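Local coordinates for periplasmic binding protein/LacI transcriptional regulator (Burkholderia graminis C4D1M, PDB 5HQJ) that binds D-arabinose in its pocket and probably serves as the carbohydrate-binding, solute-capturing component of an ABC transporter, at residues Gln66-Ser71 with Ser91-Lys96; Asp44-Ala49 with Tyr60-Pro65; Val153-Gly158 with Ala170-Gly175. All blocks are in the same frame, centred on the assembly; numbering follows the deposited sequence.

Contact 1: Gln66-Ser71 with Ser91-Lys96; sequences QNTQGS and SVNEPK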
loop_
_atom_site.group_PDB
_atom_site.type_symbol
_atom_site.label_atom_id
_atom_site.label_comp_id
_atom_site.label_asym_id
_atom_site.label_seq_id
_atom_site.Cartn_x
_atom_site.Cartn_y
_atom_site.Cartn_z
ATOM N N GLN A 66 -3.136 -15.716 -5.184
ATOM C CA GLN A 66 -4.072 -16.338 -4.236
ATOM C C GLN A 66 -3.625 -16.121 -2.794
ATOM O O GLN A 66 -4.437 -16.187 -1.860
ATOM C CB GLN A 66 -4.205 -17.838 -4.495
ATOM C CG GLN A 66 -4.392 -18.210 -5.951
ATOM C CD GLN A 66 -3.080 -18.260 -6.709
ATOM O OE1 GLN A 66 -2.282 -19.180 -6.521
ATOM N NE2 GLN A 66 -2.843 -17.265 -7.565
ATOM N N ASN A 67 -2.327 -15.871 -2.626
ATOM C CA ASN A 67 -1.752 -15.571 -1.325
ATOM C C ASN A 67 -0.545 -14.659 -1.497
ATOM O O ASN A 67 -0.138 -14.369 -2.623
ATOM C CB ASN A 67 -1.357 -16.855 -0.600
ATOM C CG ASN A 67 -0.630 -17.833 -1.502
ATOM O OD1 ASN A 67 0.235 -17.452 -2.300
ATOM N ND2 ASN A 67 -0.978 -19.109 -1.379
ATOM N N THR A 68 0.017 -14.222 -0.377
ATOM C CA THR A 68 1.026 -13.172 -0.380
ATOM C C THR A 68 2.464 -13.700 -0.479
ATOM O O THR A 68 3.400 -12.973 -0.145
ATOM C CB THR A 68 0.912 -12.297 0.913
ATOM O OG1 THR A 68 0.942 -13.131 2.081
ATOM C CG2 THR A 68 -0.367 -11.523 0.925
ATOM N N GLN A 69 2.678 -14.931 -0.944
ATOM C CA GLN A 69 3.961 -15.577 -0.615
ATOM C C GLN A 69 5.171 -15.250 -1.521
ATOM O O GLN A 69 6.230 -14.898 -0.993
ATOM C CB GLN A 69 3.780 -17.099 -0.531
ATOM C CG GLN A 69 3.364 -17.822 -1.779
ATOM C CD GLN A 69 3.142 -19.305 -1.496
ATOM O OE1 GLN A 69 2.010 -19.788 -1.478
ATOM N NE2 GLN A 69 4.231 -20.027 -1.251
ATOM N N GLY A 70 5.059 -15.366 -2.842
ATOM C CA GLY A 70 6.186 -15.023 -3.709
ATOM C C GLY A 70 6.339 -15.949 -4.882
ATOM O O GLY A 70 6.400 -15.504 -6.031
ATOM N N SER A 71 6.407 -17.245 -4.595
ATOM C CA SER A 71 6.345 -18.252 -5.643
ATOM C C SER A 71 5.104 -18.045 -6.504
ATOM O O SER A 71 5.114 -18.318 -7.704
ATOM C CB SER A 71 6.326 -19.661 -5.043
ATOM O OG SER A 71 6.688 -19.621 -3.673
ATOM N N SER A 91 2.662 -5.020 -8.338
ATOM C CA SER A 91 2.924 -4.701 -6.936
ATOM C C SER A 91 3.469 -5.952 -6.214
ATOM O O SER A 91 2.785 -6.985 -6.144
ATOM C CB SER A 91 1.638 -4.219 -6.265
ATOM O OG SER A 91 1.873 -3.932 -4.911
ATOM N N VAL A 92 4.683 -5.854 -5.670
ATOM C CA VAL A 92 5.434 -7.023 -5.175
ATOM C C VAL A 92 5.275 -7.287 -3.680
ATOM O O VAL A 92 5.477 -6.412 -2.849
ATOM C CB VAL A 92 6.928 -6.840 -5.474
ATOM C CG1 VAL A 92 7.708 -8.057 -5.076
ATOM C CG2 VAL A 92 7.116 -6.563 -6.949
ATOM N N ASN A 93 4.929 -8.525 -3.340
ATOM C CA ASN A 93 4.773 -8.876 -1.937
ATOM C C ASN A 93 6.109 -8.975 -1.208
ATOM O O ASN A 93 6.250 -8.484 -0.090
ATOM C CB ASN A 93 4.002 -10.185 -1.799
ATOM C CG ASN A 93 2.485 -9.969 -1.724
ATOM O OD1 ASN A 93 1.977 -9.240 -0.857
ATOM N ND2 ASN A 93 1.782 -10.609 -2.605
ATOM N N GLU A 94 7.080 -9.581 -1.874
ATOM C CA GLU A 94 8.426 -9.741 -1.322
ATOM C C GLU A 94 9.466 -9.611 -2.465
ATOM O O GLU A 94 9.439 -10.381 -3.424
ATOM C CB GLU A 94 8.524 -11.085 -0.590
ATOM C CG GLU A 94 9.717 -11.210 0.375
ATOM C CD GLU A 94 11.018 -11.314 -0.370
ATOM O OE1 GLU A 94 11.986 -10.637 0.037
ATOM O OE2 GLU A 94 11.049 -12.061 -1.374
ATOM N N PRO A 95 10.371 -8.614 -2.366
ATOM C CA PRO A 95 11.148 -8.146 -3.522
ATOM C C PRO A 95 12.156 -9.149 -4.063
ATOM O O PRO A 95 12.334 -9.229 -5.280
ATOM C CB PRO A 95 11.879 -6.902 -2.982
ATOM C CG PRO A 95 11.919 -7.078 -1.542
ATOM C CD PRO A 95 10.683 -7.835 -1.159
ATOM N N LYS A 96 12.809 -9.902 -3.180
ATOM C CA LYS A 96 13.873 -10.782 -3.628
ATOM C C LYS A 96 13.251 -11.919 -4.429
ATOM O O LYS A 96 13.780 -12.293 -5.466
ATOM C CB LYS A 96 14.714 -11.322 -2.449
ATOM C CG LYS A 96 15.526 -10.250 -1.667
ATOM C CD LYS A 96 14.665 -9.581 -0.579
ATOM C CE LYS A 96 15.362 -8.436 0.162
ATOM N NZ LYS A 96 14.417 -7.744 1.098
HETATM O O HOH W 1 1.803 -13.196 -3.436
#
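Thr68 meets Asn93 with its first torsion at 53°, which tucks OG1 between the backbone N and the carbonyl carbon and leaves CG2 anti to the carbonyl carbon, beside the backbone N. Asn93 has chi1 at -89°, and its amide lies across Thr68, the two side chains crossing at about a right angle. Both CB and CG2 of Thr68 pack against the amide oxygen; Thr68 CG2 stands 3.7 Å from Asn93 OD1. At the other end of the amide, Asn93 ND2 sits 3.5 Å from Thr68 CA. The backbone presses in too, with Thr68 O 3.3 Å from Asn93 CB.

The polar end of Asn93 is satisfied from outside this pair: ND2 bonds to the carbonyl O of Lys36, a residue of the sugar pocket, and OD1 makes a weak hydrogen bond to Gln159. A water lies between Asn67 O and Asn93 ND2, but its distance to Asn67 O is implausibly short, so that bridge is doubtful. Farther along, Glu94 CB approaches Gln69 O only loosely, at 4.5 Å, while Glu94 OE2 is held by Ser97. Gly70 takes the N-cap position of helix 71-82.

Both segments are loops at the C-terminal ends of parallel strands, each leading into a helix, and Gln159 reaches Asn93 from the loop after a strand of the other sheet. That is the cleft-lining edge of a lobe in the type 1 periplasmic binding protein fold.

Contact 2: Asp44-Ala49 with Tyr60-Pro65; sequences DCNKGA and YQWVVP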
loop_
_atom_site.group_PDB
_atom_site.type_symbol
_atom_site.label_atom_id
_atom_site.label_comp_id
_atom_site.label_asym_id
_atom_site.label_seq_id
_atom_site.Cartn_x
_atom_site.Cartn_y
_atom_site.Cartn_z
ATOM N N ASP A 44 -8.995 -0.216 -6.627
ATOM C CA ASP A 44 -8.777 1.099 -7.242
ATOM C C ASP A 44 -7.682 1.040 -8.309
ATOM O O ASP A 44 -7.750 1.737 -9.320
ATOM C CB ASP A 44 -8.377 2.153 -6.205
ATOM C CG ASP A 44 -9.573 2.820 -5.492
ATOM O OD1 ASP A 44 -10.681 2.882 -6.063
ATOM O OD2 ASP A 44 -9.368 3.314 -4.351
ATOM N N CYS A 45 -6.645 0.248 -8.070
ATOM C CA CYS A 45 -5.584 0.118 -9.043
ATOM C C CYS A 45 -6.080 -0.513 -10.330
ATOM O O CYS A 45 -5.737 -0.067 -11.436
ATOM C CB CYS A 45 -4.450 -0.724 -8.437
ATOM S SG CYS A 45 -3.684 -0.030 -6.945
ATOM N N ASN A 46 -6.884 -1.564 -10.173
ATOM C CA ASN A 46 -7.602 -2.167 -11.277
ATOM C C ASN A 46 -8.445 -1.138 -12.019
ATOM O O ASN A 46 -8.360 -1.022 -13.239
ATOM C CB ASN A 46 -8.459 -3.320 -10.744
ATOM C CG ASN A 46 -8.972 -4.242 -11.839
ATOM O OD1 ASN A 46 -8.567 -4.150 -12.997
ATOM N ND2 ASN A 46 -9.830 -5.178 -11.453
ATOM N N LYS A 47 -9.284 -0.396 -11.303
ATOM C CA LYS A 47 -10.105 0.646 -11.953
ATOM C C LYS A 47 -9.281 1.628 -12.818
ATOM O O LYS A 47 -9.591 1.852 -14.007
ATOM C CB LYS A 47 -10.885 1.404 -10.889
ATOM C CG LYS A 47 -11.667 2.592 -11.425
ATOM C CD LYS A 47 -12.441 3.264 -10.326
ATOM C CE LYS A 47 -13.210 4.436 -10.865
ATOM N NZ LYS A 47 -13.869 5.173 -9.768
ATOM N N GLY A 48 -8.198 2.147 -12.257
ATOM C CA GLY A 48 -7.383 3.122 -12.951
ATOM C C GLY A 48 -6.670 2.475 -14.130
ATOM O O GLY A 48 -6.566 3.052 -15.196
ATOM N N ALA A 49 -6.175 1.253 -13.953
ATOM C CA ALA A 49 -5.496 0.581 -15.060
ATOM C C ALA A 49 -6.480 0.253 -16.201
ATOM O O ALA A 49 -6.177 0.452 -17.383
ATOM C CB ALA A 49 -4.792 -0.684 -14.553
ATOM N N TYR A 60 -6.137 -5.796 -21.951
ATOM C CA TYR A 60 -5.786 -5.627 -20.558
ATOM C C TYR A 60 -6.220 -6.852 -19.763
ATOM O O TYR A 60 -7.342 -7.324 -19.943
ATOM C CB TYR A 60 -6.456 -4.352 -20.014
ATOM C CG TYR A 60 -6.414 -4.215 -18.505
ATOM C CD1 TYR A 60 -5.261 -3.804 -17.851
ATOM C CD2 TYR A 60 -7.535 -4.486 -17.736
ATOM C CE1 TYR A 60 -5.230 -3.683 -16.477
ATOM C CE2 TYR A 60 -7.518 -4.365 -16.362
ATOM C CZ TYR A 60 -6.362 -3.974 -15.730
ATOM O OH TYR A 60 -6.314 -3.841 -14.355
ATOM N N GLN A 61 -5.338 -7.370 -18.903
ATOM C CA GLN A 61 -5.744 -8.333 -17.880
ATOM C C GLN A 61 -5.254 -7.973 -16.481
ATOM O O GLN A 61 -4.131 -7.480 -16.254
ATOM C CB GLN A 61 -5.264 -9.755 -18.233
ATOM C CG GLN A 61 -4.016 -9.751 -19.027
ATOM C CD GLN A 61 -3.463 -11.133 -19.310
ATOM O OE1 GLN A 61 -3.916 -12.133 -18.752
ATOM N NE2 GLN A 61 -2.469 -11.190 -20.186
ATOM N N TRP A 62 -6.132 -8.264 -15.538
ATOM C CA TRP A 62 -5.865 -8.172 -14.120
ATOM C C TRP A 62 -5.636 -9.588 -13.605
ATOM O O TRP A 62 -6.536 -10.426 -13.682
ATOM C CB TRP A 62 -7.060 -7.462 -13.460
ATOM C CG TRP A 62 -7.054 -7.277 -11.995
ATOM C CD1 TRP A 62 -7.790 -7.963 -11.084
ATOM C CD2 TRP A 62 -6.313 -6.306 -11.258
ATOM N NE1 TRP A 62 -7.567 -7.475 -9.822
ATOM C CE2 TRP A 62 -6.656 -6.456 -9.902
ATOM C CE3 TRP A 62 -5.397 -5.304 -11.612
ATOM C CZ2 TRP A 62 -6.103 -5.682 -8.905
ATOM C CZ3 TRP A 62 -4.854 -4.521 -10.597
ATOM C CH2 TRP A 62 -5.190 -4.726 -9.275
ATOM N N VAL A 63 -4.422 -9.856 -13.137
ATOM C CA VAL A 63 -4.010 -11.198 -12.725
ATOM C C VAL A 63 -3.731 -11.248 -11.227
ATOM O O VAL A 63 -2.780 -10.637 -10.723
ATOM C CB VAL A 63 -2.772 -11.647 -13.508
ATOM C CG1 VAL A 63 -2.514 -13.131 -13.283
ATOM C CG2 VAL A 63 -2.969 -11.350 -14.995
ATOM N N VAL A 64 -4.546 -12.008 -10.513
ATOM C CA VAL A 64 -4.548 -11.943 -9.065
ATOM C C VAL A 64 -3.857 -13.131 -8.380
ATOM O O VAL A 64 -4.234 -14.286 -8.604
ATOM C CB VAL A 64 -5.982 -11.871 -8.533
ATOM C CG1 VAL A 64 -5.950 -11.440 -7.107
ATOM C CG2 VAL A 64 -6.842 -10.903 -9.369
ATOM N N PRO A 65 -2.857 -12.853 -7.525
ATOM C CA PRO A 65 -2.311 -13.935 -6.690
ATOM C C PRO A 65 -3.339 -14.489 -5.684
ATOM O O PRO A 65 -4.296 -13.787 -5.370
ATOM C CB PRO A 65 -1.141 -13.262 -5.961
ATOM C CG PRO A 65 -0.764 -12.058 -6.835
ATOM C CD PRO A 65 -2.078 -11.604 -7.404
#
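Tyr60 OH donates a hydrogen bond to Asn46 OD1 over 2.6 Å, the shortest polar link between helix and strand. The C=O...donor angle is 140°, with the hydroxyl tilted somewhat out of the carbonyl plane; the oxygen in turn lies at the edge of the tyrosine ring, in plane. The Asn46 amide stacks on the Trp62 indole, their planes 5° apart, and Asn46 CG is 3.4 Å from Trp62 CD2. Asn46 ND2 extends over the five-membered ring, 3.5 Å from Trp62 CD1. Behind it, Asn46 CB makes a CH-pi contact, 3.5 Å from the centroid of the Trp62 six-membered ring and almost directly above it. With CG anti to the backbone N (chi1 -165°), the side chain runs out from the helix across the indole, so one asparagine spans both rings of the tryptophan while the stack and the hydroxyl together limit the turning of its amide.

These residues join the helix and the second strand of the beta-alpha-beta crossover formed by strand 30-34, helix 42-56 and strand 59-62, at the edge of a parallel sheet. The helix packs nearly antiparallel to the strand, their short axes 9.8 Å apart.

The backbone C of Ala49 lies over one face of the Tyr60 ring toward its rim, and Ala49 CB touches Tyr60 CE1 at 3.6 Å; the backbone N of Trp62 takes the opposite face. Cys45 CB meets the far corner of the indole obliquely, 4.2 Å from Trp62 CH2. Trp62 also rests on Val33 and Pro35. Helix 42-56 is touched in turn by helix 269-284, where Pro269 meets Cys45 and Val277 meets Ala49.

Contact 3: Val153-Gly158 with Ala170-Gly175; sequences VAIITG and AGIKKG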
loop_
_atom_site.group_PDB
_atom_site.type_symbol
_atom_site.label_atom_id
_atom_site.label_comp_id
_atom_site.label_asym_id
_atom_site.label_seq_id
_atom_site.Cartn_x
_atom_site.Cartn_y
_atom_site.Cartn_z
ATOM N N VAL A 153 3.102 4.367 22.160
ATOM C CA VAL A 153 2.424 4.088 20.904
ATOM C C VAL A 153 2.725 2.702 20.376
ATOM O O VAL A 153 3.756 2.096 20.698
ATOM C CB VAL A 153 2.801 5.116 19.815
ATOM C CG1 VAL A 153 2.383 6.512 20.236
ATOM C CG2 VAL A 153 4.269 5.054 19.469
ATOM N N ALA A 154 1.815 2.192 19.560
ATOM C CA ALA A 154 1.942 0.890 18.892
ATOM C C ALA A 154 1.805 1.041 17.383
ATOM O O ALA A 154 1.136 1.948 16.898
ATOM C CB ALA A 154 0.914 -0.118 19.413
ATOM N N ILE A 155 2.485 0.163 16.652
ATOM C CA ILE A 155 2.474 0.127 15.207
ATOM C C ILE A 155 1.984 -1.227 14.747
ATOM O O ILE A 155 2.531 -2.274 15.147
ATOM C CB ILE A 155 3.897 0.394 14.608
ATOM C CG1 ILE A 155 4.485 1.693 15.125
ATOM C CG2 ILE A 155 3.830 0.307 13.028
ATOM C CD1 ILE A 155 5.924 1.930 14.649
ATOM N N ILE A 156 0.929 -1.211 13.933
ATOM C CA ILE A 156 0.288 -2.429 13.396
ATOM C C ILE A 156 0.575 -2.469 11.917
ATOM O O ILE A 156 0.231 -1.510 11.193
ATOM C CB ILE A 156 -1.236 -2.448 13.662
ATOM C CG1 ILE A 156 -1.544 -2.170 15.143
ATOM C CG2 ILE A 156 -1.837 -3.741 13.208
ATOM C CD1 ILE A 156 -0.910 -3.121 16.120
ATOM N N THR A 157 1.198 -3.550 11.442
ATOM C CA THR A 157 1.523 -3.647 10.034
ATOM C C THR A 157 0.820 -4.826 9.404
ATOM O O THR A 157 0.023 -5.494 10.066
ATOM C CB THR A 157 3.064 -3.687 9.832
ATOM O OG1 THR A 157 3.317 -3.604 8.421
ATOM C CG2 THR A 157 3.748 -4.927 10.475
ATOM N N GLY A 158 1.126 -5.088 8.132
ATOM C CA GLY A 158 0.501 -6.184 7.411
ATOM C C GLY A 158 1.443 -7.356 7.353
ATOM O O GLY A 158 1.838 -7.904 8.381
ATOM N N ALA A 170 9.815 2.286 9.192
ATOM C CA ALA A 170 11.093 2.984 9.373
ATOM C C ALA A 170 10.923 4.503 9.413
ATOM O O ALA A 170 11.551 5.164 10.236
ATOM C CB ALA A 170 12.042 2.557 8.302
ATOM N N GLY A 171 10.056 5.041 8.563
ATOM C CA GLY A 171 9.736 6.457 8.621
ATOM C C GLY A 171 9.118 6.905 9.934
ATOM O O GLY A 171 9.489 7.938 10.496
ATOM N N ILE A 172 8.184 6.128 10.459
ATOM C CA ILE A 172 7.600 6.422 11.756
ATOM C C ILE A 172 8.669 6.402 12.828
ATOM O O ILE A 172 8.713 7.337 13.618
ATOM C CB ILE A 172 6.465 5.413 12.125
ATOM C CG1 ILE A 172 5.265 5.502 11.142
ATOM C CG2 ILE A 172 6.047 5.603 13.560
ATOM C CD1 ILE A 172 4.287 4.346 11.234
ATOM N N LYS A 173 9.477 5.347 12.906
ATOM C CA LYS A 173 10.420 5.222 13.998
ATOM C C LYS A 173 11.474 6.344 13.897
ATOM O O LYS A 173 11.807 6.950 14.892
ATOM C CB LYS A 173 11.039 3.824 14.026
ATOM C CG LYS A 173 10.029 2.798 14.423
ATOM C CD LYS A 173 10.644 1.390 14.608
ATOM C CE LYS A 173 9.691 0.426 15.310
ATOM N NZ LYS A 173 10.420 -0.880 15.516
ATOM N N LYS A 174 11.966 6.645 12.710
ATOM C CA LYS A 174 12.956 7.740 12.581
ATOM C C LYS A 174 12.339 9.091 12.975
ATOM O O LYS A 174 12.958 9.878 13.702
ATOM C CB LYS A 174 13.516 7.773 11.160
ATOM C CG LYS A 174 14.689 8.698 10.962
ATOM C CD LYS A 174 15.102 8.774 9.496
ATOM C CE LYS A 174 15.504 7.417 8.949
ATOM N NZ LYS A 174 16.137 7.532 7.611
ATOM N N GLY A 175 11.104 9.351 12.561
ATOM C CA GLY A 175 10.402 10.586 12.891
ATOM C C GLY A 175 10.114 10.714 14.373
ATOM O O GLY A 175 10.290 11.764 14.984
#
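Ile155 and Ile172 reach toward each other tip to tip, strand against helix, with Ile155 CD1 3.8 Å from Ile172 CG2. This is the interior of a beta-alpha-beta unit, strand 150-156, helix 163-176 and strand 181-188, in the second of the protein's two alpha/beta lobes. The touch is purely apolar, methyl against methyl. Ile155 can make it because its chain stretches straight out from the sheet: chi2 is 175°, which carries CD1 to the full length of the side chain. Ile172 answers with its shorter branch, CG2, while its CG1 arm turns elsewhere.

The same CD1 has a second neighbour. Lys173 crosses Ile155 obliquely, and its extended chain carries CE, near its end, to the methyl, Lys173 CE lying 4.1 Å from Ile155 CD1, although the residue itself is at the surface.

Around this first shell stand residues of the neighbouring strands. Phe215 of strand 211-216 packs on both isoleucines, Thr187 of strand 181-188 touches Ile155 and Lys173, and Ile169, earlier on the same helix, packs on Ile155 as well. The strand holds its place through backbone bonds on both sides, Ile155 to Glu186 and Ala154 to Gly213 and Phe215. Strand and helix stay well apart in their backbones: Ile155 CA and Ile172 CA are 8.8 Å from each other, a gap that the side chains bridge through the CD1 methyl of the first and the CG2 methyl of the second.

Contacts 1 and 2 share a lobe and follow each other along the chain: Pro65 ends one and Gln66 opens the other, although their centres lie 16 Å apart. Contact 3 belongs to the other lobe, its centre about 22 Å from that of contact 1 and 29 Å from that of contact 2, with contacts 2 and 3 on opposite sides of the chain's centre. The bound alpha-D-arabinopyranose sits in the cleft between. The side chain of Asn93 is about 7 Å from the bound alpha-D-arabinopyranose. The side chain of Cys45 is about 8 Å from the sugar. The side chain of Ile172 is about 11 Å from the bound alpha-D-arabinopyranose.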